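Local coordinates for protein uncharacterized esterase YxiM (Bacillus subtilis, PDB 2O14) that is of unknown function but belongs to the GDSL lipolytic family and probably hydrolyses ester bonds in substrates that are not yet known, at residues I240-T243 and K248-E251; A281-S286 and V293-R298. One frame throughout, in Å; residues are numbered along the deposited sequence.

Contact 1: I240-T243 and K248-E251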
ATOM      1  N   ILE A 240       7.660  -1.587 -15.117  1.00 21.78           N
ATOM      2  CA  ILE A 240       7.040  -2.689 -15.833  1.00 23.53           C
ATOM      3  C   ILE A 240       5.908  -2.206 -16.738  1.00 24.90           C
ATOM      4  O   ILE A 240       5.979  -2.339 -17.963  1.00 24.70           O
ATOM      5  CB  ILE A 240       6.504  -3.755 -14.848  1.00 26.43           C
ATOM      6  CG1 ILE A 240       7.666  -4.347 -14.047  1.00 24.29           C
ATOM      7  CG2 ILE A 240       5.779  -4.863 -15.608  1.00 25.00           C
ATOM      8  CD1 ILE A 240       7.236  -5.382 -13.020  1.00 24.56           C
ATOM      9  N   ASN A 241       4.873  -1.631 -16.134  1.00 26.07           N
ATOM     10  CA  ASN A 241       3.718  -1.137 -16.880  1.00 24.84           C
ATOM     11  C   ASN A 241       4.062   0.096 -17.704  1.00 24.10           C
ATOM     12  O   ASN A 241       3.414   0.392 -18.712  1.00 21.47           O
ATOM     13  CB  ASN A 241       2.582  -0.820 -15.902  1.00 25.59           C
ATOM     14  CG  ASN A 241       2.125  -2.050 -15.133  1.00 29.33           C
ATOM     15  OD1 ASN A 241       1.345  -2.860 -15.638  1.00 28.97           O
ATOM     16  ND2 ASN A 241       2.628  -2.206 -13.915  1.00 29.16           N
ATOM     17  N   ASP A 242       5.094   0.810 -17.273  1.00 22.45           N
ATOM     18  CA  ASP A 242       5.526   2.013 -17.960  1.00 21.85           C
ATOM     19  C   ASP A 242       5.943   1.767 -19.409  1.00 22.90           C
ATOM     20  O   ASP A 242       5.859   2.674 -20.243  1.00 23.04           O
ATOM     21  CB  ASP A 242       6.679   2.653 -17.187  1.00 21.74           C
ATOM     22  CG  ASP A 242       6.312   2.947 -15.744  1.00 21.38           C
ATOM     23  OD1 ASP A 242       6.142   1.991 -14.961  1.00 20.91           O
ATOM     24  OD2 ASP A 242       6.178   4.137 -15.395  1.00 23.84           O
ATOM     25  N   THR A 243       6.382   0.548 -19.713  1.00 26.90           N
ATOM     26  CA  THR A 243       6.820   0.221 -21.066  1.00 27.82           C
ATOM     27  C   THR A 243       5.666  -0.104 -22.011  1.00 29.06           C
ATOM     28  O   THR A 243       5.862  -0.197 -23.226  1.00 30.66           O
ATOM     29  CB  THR A 243       7.816  -0.966 -21.072  1.00 22.65           C
ATOM     30  OG1 THR A 243       7.194  -2.124 -20.501  1.00 21.79           O
ATOM     31  CG2 THR A 243       9.069  -0.614 -20.277  1.00 22.36           C
ATOM     32  N   LYS A 248       1.499   5.653 -23.341  1.00 21.64           N
ATOM     33  CA  LYS A 248       2.231   6.668 -24.089  1.00 21.33           C
ATOM     34  C   LYS A 248       3.204   7.406 -23.175  1.00 19.90           C
ATOM     35  O   LYS A 248       3.274   8.631 -23.179  1.00 17.05           O
ATOM     36  CB  LYS A 248       1.242   7.645 -24.737  1.00 30.46           C
ATOM     37  CG  LYS A 248       0.219   6.938 -25.628  1.00 34.06           C
ATOM     38  CD  LYS A 248      -0.884   7.868 -26.112  1.00 37.41           C
ATOM     39  CE  LYS A 248      -0.411   8.768 -27.236  1.00 41.44           C
ATOM     40  NZ  LYS A 248       0.020   7.978 -28.426  1.00 45.96           N
ATOM     41  N   GLU A 249       3.945   6.642 -22.376  1.00 22.93           N
ATOM     42  CA  GLU A 249       4.922   7.216 -21.459  1.00 23.32           C
ATOM     43  C   GLU A 249       6.314   6.764 -21.879  1.00 23.89           C
ATOM     44  O   GLU A 249       6.749   5.666 -21.528  1.00 22.13           O
ATOM     45  CB  GLU A 249       4.643   6.769 -20.022  1.00 22.95           C
ATOM     46  CG  GLU A 249       5.673   7.280 -19.026  1.00 26.26           C
ATOM     47  CD  GLU A 249       5.540   6.646 -17.654  1.00 26.48           C
ATOM     48  OE1 GLU A 249       4.761   7.157 -16.821  1.00 27.73           O
ATOM     49  OE2 GLU A 249       6.211   5.624 -17.415  1.00 24.55           O
ATOM     50  N   SER A 250       7.003   7.615 -22.637  1.00 27.34           N
ATOM     51  CA  SER A 250       8.338   7.304 -23.131  1.00 28.80           C
ATOM     52  C   SER A 250       9.304   7.101 -21.980  1.00 29.66           C
ATOM     53  O   SER A 250       9.008   7.455 -20.833  1.00 28.08           O
ATOM     54  CB  SER A 250       8.861   8.437 -24.015  1.00 29.45           C
ATOM     55  OG  SER A 250       9.216   9.564 -23.228  1.00 30.97           O
ATOM     56  N   GLU A 251      10.465   6.532 -22.285  1.00 26.71           N
ATOM     57  CA  GLU A 251      11.467   6.311 -21.257  1.00 27.81           C
ATOM     58  C   GLU A 251      11.882   7.677 -20.727  1.00 26.16           C
ATOM     59  O   GLU A 251      12.149   7.844 -19.540  1.00 24.74           O
ATOM     60  CB  GLU A 251      12.682   5.573 -21.831  1.00 35.04           C
ATOM     61  CG  GLU A 251      13.627   5.062 -20.752  1.00 36.97           C
ATOM     62  CD  GLU A 251      14.705   4.141 -21.290  1.00 39.31           C
ATOM     63  OE1 GLU A 251      14.473   3.489 -22.332  1.00 40.48           O
ATOM     64  OE2 GLU A 251      15.777   4.055 -20.654  1.00 38.68           O
TER
HETATM   65  O   HOH W   1       4.256   3.782 -22.232  1.00 25.26           O

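Contact 2: A281-S286 and V293-R298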
ATOM      1  N   ALA A 281       9.470 -14.875 -15.700  1.00 28.00           N
ATOM      2  CA  ALA A 281       9.909 -16.204 -15.287  1.00 28.37           C
ATOM      3  C   ALA A 281      10.569 -17.003 -16.409  1.00 28.71           C
ATOM      4  O   ALA A 281      11.306 -17.951 -16.150  1.00 27.48           O
ATOM      5  CB  ALA A 281       8.721 -16.986 -14.736  1.00 33.77           C
ATOM      6  N   THR A 282      10.308 -16.613 -17.652  1.00 33.32           N
ATOM      7  CA  THR A 282      10.851 -17.319 -18.807  1.00 33.71           C
ATOM      8  C   THR A 282      12.017 -16.633 -19.520  1.00 33.32           C
ATOM      9  O   THR A 282      12.364 -17.008 -20.642  1.00 33.66           O
ATOM     10  CB  THR A 282       9.733 -17.585 -19.835  1.00 34.59           C
ATOM     11  OG1 THR A 282       9.055 -16.358 -20.125  1.00 36.21           O
ATOM     12  CG2 THR A 282       8.728 -18.583 -19.281  1.00 33.84           C
ATOM     13  N   ASP A 283      12.625 -15.639 -18.880  1.00 28.17           N
ATOM     14  CA  ASP A 283      13.757 -14.940 -19.486  1.00 27.74           C
ATOM     15  C   ASP A 283      15.061 -15.737 -19.334  1.00 27.86           C
ATOM     16  O   ASP A 283      16.085 -15.212 -18.888  1.00 25.23           O
ATOM     17  CB  ASP A 283      13.926 -13.549 -18.865  1.00 33.21           C
ATOM     18  CG  ASP A 283      12.767 -12.615 -19.185  1.00 34.95           C
ATOM     19  OD1 ASP A 283      11.957 -12.936 -20.085  1.00 33.38           O
ATOM     20  OD2 ASP A 283      12.676 -11.550 -18.538  1.00 35.11           O
ATOM     21  N   PHE A 284      15.003 -17.013 -19.707  1.00 30.89           N
ATOM     22  CA  PHE A 284      16.152 -17.913 -19.648  1.00 32.10           C
ATOM     23  C   PHE A 284      16.692 -18.135 -21.052  1.00 33.70           C
ATOM     24  O   PHE A 284      15.917 -18.294 -21.996  1.00 34.98           O
ATOM     25  CB  PHE A 284      15.738 -19.270 -19.080  1.00 28.12           C
ATOM     26  CG  PHE A 284      15.698 -19.321 -17.585  1.00 27.81           C
ATOM     27  CD1 PHE A 284      16.870 -19.491 -16.853  1.00 24.82           C
ATOM     28  CD2 PHE A 284      14.486 -19.217 -16.902  1.00 27.07           C
ATOM     29  CE1 PHE A 284      16.838 -19.560 -15.464  1.00 25.90           C
ATOM     30  CE2 PHE A 284      14.444 -19.284 -15.506  1.00 25.55           C
ATOM     31  CZ  PHE A 284      15.623 -19.456 -14.789  1.00 26.61           C
ATOM     32  N   THR A 285      18.016 -18.159 -21.186  1.00 32.85           N
ATOM     33  CA  THR A 285      18.644 -18.392 -22.484  1.00 33.43           C
ATOM     34  C   THR A 285      18.779 -19.901 -22.690  1.00 34.04           C
ATOM     35  O   THR A 285      18.346 -20.694 -21.848  1.00 31.81           O
ATOM     36  CB  THR A 285      20.062 -17.785 -22.561  1.00 33.88           C
ATOM     37  OG1 THR A 285      20.944 -18.529 -21.709  1.00 31.79           O
ATOM     38  CG2 THR A 285      20.051 -16.320 -22.128  1.00 32.46           C
ATOM     39  N   SER A 286      19.391 -20.284 -23.806  1.00 37.88           N
ATOM     40  CA  SER A 286      19.606 -21.690 -24.138  1.00 39.84           C
ATOM     41  C   SER A 286      20.518 -22.318 -23.093  1.00 39.23           C
ATOM     42  O   SER A 286      20.353 -23.480 -22.714  1.00 39.04           O
ATOM     43  CB  SER A 286      20.269 -21.806 -25.512  1.00 61.21           C
ATOM     44  OG  SER A 286      19.628 -20.968 -26.455  1.00 65.86           O
ATOM     45  N   VAL A 293      18.190  -7.830 -18.198  1.00 29.63           N
ATOM     46  CA  VAL A 293      18.885  -6.548 -18.089  1.00 29.62           C
ATOM     47  C   VAL A 293      18.352  -5.347 -18.874  1.00 28.92           C
ATOM     48  O   VAL A 293      18.676  -4.207 -18.538  1.00 29.73           O
ATOM     49  CB  VAL A 293      20.392  -6.708 -18.431  1.00 29.62           C
ATOM     50  CG1 VAL A 293      21.047  -7.657 -17.436  1.00 28.29           C
ATOM     51  CG2 VAL A 293      20.562  -7.223 -19.861  1.00 27.94           C
ATOM     52  N   ASN A 294      17.549  -5.579 -19.907  1.00 28.75           N
ATOM     53  CA  ASN A 294      17.030  -4.460 -20.694  1.00 29.82           C
ATOM     54  C   ASN A 294      15.531  -4.228 -20.546  1.00 28.52           C
ATOM     55  O   ASN A 294      14.950  -3.431 -21.278  1.00 27.99           O
ATOM     56  CB  ASN A 294      17.355  -4.662 -22.174  1.00 36.31           C
ATOM     57  CG  ASN A 294      18.840  -4.837 -22.420  1.00 39.70           C
ATOM     58  OD1 ASN A 294      19.641  -3.943 -22.136  1.00 39.62           O
ATOM     59  ND2 ASN A 294      19.217  -5.998 -22.946  1.00 39.49           N
ATOM     60  N   ARG A 295      14.906  -4.915 -19.599  1.00 29.49           N
ATOM     61  CA  ARG A 295      13.470  -4.768 -19.391  1.00 29.42           C
ATOM     62  C   ARG A 295      13.076  -3.638 -18.446  1.00 29.22           C
ATOM     63  O   ARG A 295      13.883  -3.158 -17.647  1.00 28.37           O
ATOM     64  CB  ARG A 295      12.869  -6.063 -18.835  1.00 27.53           C
ATOM     65  CG  ARG A 295      12.711  -7.205 -19.820  1.00 27.18           C
ATOM     66  CD  ARG A 295      11.903  -8.306 -19.157  1.00 27.14           C
ATOM     67  NE  ARG A 295      11.666  -9.459 -20.019  1.00 27.15           N
ATOM     68  CZ  ARG A 295      10.830  -9.477 -21.052  1.00 28.63           C
ATOM     69  NH1 ARG A 295      10.132  -8.394 -21.376  1.00 27.05           N
ATOM     70  NH2 ARG A 295      10.684 -10.595 -21.756  1.00 29.08           N
ATOM     71  N   TRP A 296      11.819  -3.222 -18.564  1.00 26.09           N
ATOM     72  CA  TRP A 296      11.229  -2.207 -17.704  1.00 24.76           C
ATOM     73  C   TRP A 296      12.024  -0.911 -17.497  1.00 24.78           C
ATOM     74  O   TRP A 296      12.122  -0.429 -16.368  1.00 24.41           O
ATOM     75  CB  TRP A 296      10.961  -2.844 -16.340  1.00 25.86           C
ATOM     76  CG  TRP A 296      10.597  -4.317 -16.396  1.00 25.06           C
ATOM     77  CD1 TRP A 296      11.048  -5.299 -15.561  1.00 26.70           C
ATOM     78  CD2 TRP A 296       9.654  -4.948 -17.280  1.00 25.50           C
ATOM     79  NE1 TRP A 296      10.442  -6.499 -15.860  1.00 25.79           N
ATOM     80  CE2 TRP A 296       9.583  -6.312 -16.909  1.00 25.98           C
ATOM     81  CE3 TRP A 296       8.860  -4.494 -18.342  1.00 24.06           C
ATOM     82  CZ2 TRP A 296       8.747  -7.227 -17.566  1.00 26.66           C
ATOM     83  CZ3 TRP A 296       8.026  -5.403 -18.996  1.00 25.62           C
ATOM     84  CH2 TRP A 296       7.977  -6.755 -18.603  1.00 26.48           C
ATOM     85  N   TYR A 297      12.577  -0.344 -18.569  1.00 23.35           N
ATOM     86  CA  TYR A 297      13.360   0.897 -18.478  1.00 23.45           C
ATOM     87  C   TYR A 297      14.484   0.859 -17.436  1.00 22.60           C
ATOM     88  O   TYR A 297      14.846   1.895 -16.872  1.00 22.49           O
ATOM     89  CB  TYR A 297      12.463   2.101 -18.156  1.00 23.55           C
ATOM     90  CG  TYR A 297      11.447   2.467 -19.218  1.00 26.93           C
ATOM     91  CD1 TYR A 297      11.692   2.227 -20.570  1.00 25.66           C
ATOM     92  CD2 TYR A 297      10.253   3.099 -18.869  1.00 24.16           C
ATOM     93  CE1 TYR A 297      10.769   2.607 -21.545  1.00 26.23           C
ATOM     94  CE2 TYR A 297       9.329   3.486 -19.834  1.00 25.86           C
ATOM     95  CZ  TYR A 297       9.590   3.237 -21.170  1.00 26.74           C
ATOM     96  OH  TYR A 297       8.668   3.616 -22.122  1.00 28.39           O
ATOM     97  N   ARG A 298      15.037  -0.323 -17.185  1.00 23.91           N
ATOM     98  CA  ARG A 298      16.118  -0.475 -16.209  1.00 25.83           C
ATOM     99  C   ARG A 298      17.233   0.548 -16.386  1.00 26.33           C
ATOM    100  O   ARG A 298      17.768   1.070 -15.408  1.00 26.99           O
ATOM    101  CB  ARG A 298      16.711  -1.887 -16.286  1.00 25.91           C
ATOM    102  CG  ARG A 298      17.948  -2.093 -15.417  1.00 25.74           C
ATOM    103  CD  ARG A 298      18.218  -3.568 -15.164  1.00 25.51           C
ATOM    104  NE  ARG A 298      19.456  -3.775 -14.412  1.00 26.21           N
ATOM    105  CZ  ARG A 298      20.672  -3.718 -14.943  1.00 25.84           C
ATOM    106  NH1 ARG A 298      20.824  -3.465 -16.235  1.00 26.07           N
ATOM    107  NH2 ARG A 298      21.737  -3.899 -14.179  1.00 25.46           N
TER

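Contact 1: I240-T243 and K248-E251
Asp242 and Glu249 bring their carboxylates together within the loop between strand 233-237 and helix 251-266. At the start of 240-243, the carbonyl O of Ile240 accepts a hydrogen bond from Thr243 OG1, 2.8 Å away. This bond ties the two ends of the segment together. Next comes Asn241, whose side chain leads away from 248-251. Its ND2 makes a weak hydrogen bond to Gln210 O. Gly239 to Asp242 read Gly-Ile-Asn-Asp, the GxND block of SGNH hydrolases that follows a central strand. In relatives the Asn of this block helps form the oxyanion hole, so Asn241 probably does the same here. Asp242 carries the contact. Its OD2 lies 2.5 Å from Glu249 OE2, so one of the two acids probably holds a proton. The side chains run alongside each other, with carboxylate planes 34° apart. Glu249 gets there by an extended chain, CG anti to the backbone N (chi1 177°). Both carboxylates also meet the start of helix 212-217: Asp242 OD2 accepts from Ala212 N, and Glu249 OE1 from Arg213 N. That helix end would probably ease the closeness of two acids in a buried place. With an alanine in place of Glu249, Arg213 N would probably lose its carboxylate acceptor and a gap would be likely to open beside Asp242. The backbones are joined by a water as well. It probably donates to Asp242 O at 2.8 Å and accepts from Glu249 N at 2.9 Å.

Contact 2: A281-S286 and V293-R298
Asp283 and Arg295 form a salt bridge across the long loop that joins strand 271-275 to helix 298-307. This loop belongs to the alpha/beta SGNH-hydrolase fold, and the bridge lies near its surface. The ionic contact is side-on: Arg295 uses NE and NH2, one for each carboxylate oxygen. NE donates to Asp283 OD2 at 2.8 Å, with an N-H...O angle of 147°. NH2 donates to Asp283 OD1 at 3.1 Å. Both oxygens are met on their syn side, though the nitrogens stand well out of the carboxylate plane. The two flat groups are 15° from coplanar, and the carboxylate sits at the guanidinium edge. The two side chains come from opposite directions. Arg295 spans the distance with its chain extended from CG to NE (chi3 179°). Two paired bonds of this kind restrict rotation of the guanidinium. Asp283 OD2 also accepts from Ser292 OG and from Arg280 N, so several donors fix the acid. A second salt bridge runs from Arg298 NH2 to Asp314.

Backbone turns shape both sides. Asp283 is the centre of an inverse gamma turn, closed by a weak bond from Phe284 N to Thr282 O at 2.8 Å. A type I' beta turn runs from Arg295 to Arg298, with Arg298 N bonded to Arg295 O at 3.1 Å. It leads directly into helix 298-307.

Within 293-298, Arg295 CB lies 3.6 Å above one face of the Trp296 ring, offset toward its rim. The ring nitrogen NE1 bonds to Gln278 O.

A further side-chain bond fastens the second segment to itself. Arg298 NH1 reaches back to Val293 O at 3.2 Å, in the carbonyl plane and on a lone pair.

Contact 1 closes before contact 2 opens along the chain, and their centres lie 16 Å apart. Both belong to the GDSL-family region. Contact 1 lies between strand 233-237 and helix 251-266, and contact 2 between strand 271-275 and helix 298-307. The two strands are neighbours in the parallel five-stranded sheet, so both loops leave the sheet at its C-terminal end. They touch at Tyr297, whose OH is 2.9 Å from Glu249 O in a probable hydrogen bond. Asp242 is about 11 Å from Ser171, the probable nucleophile, and Asp283 about 11 Å from Asp339, a probable active-site residue, both measured between side chains. The joined loops therefore probably lie close to the catalytic site.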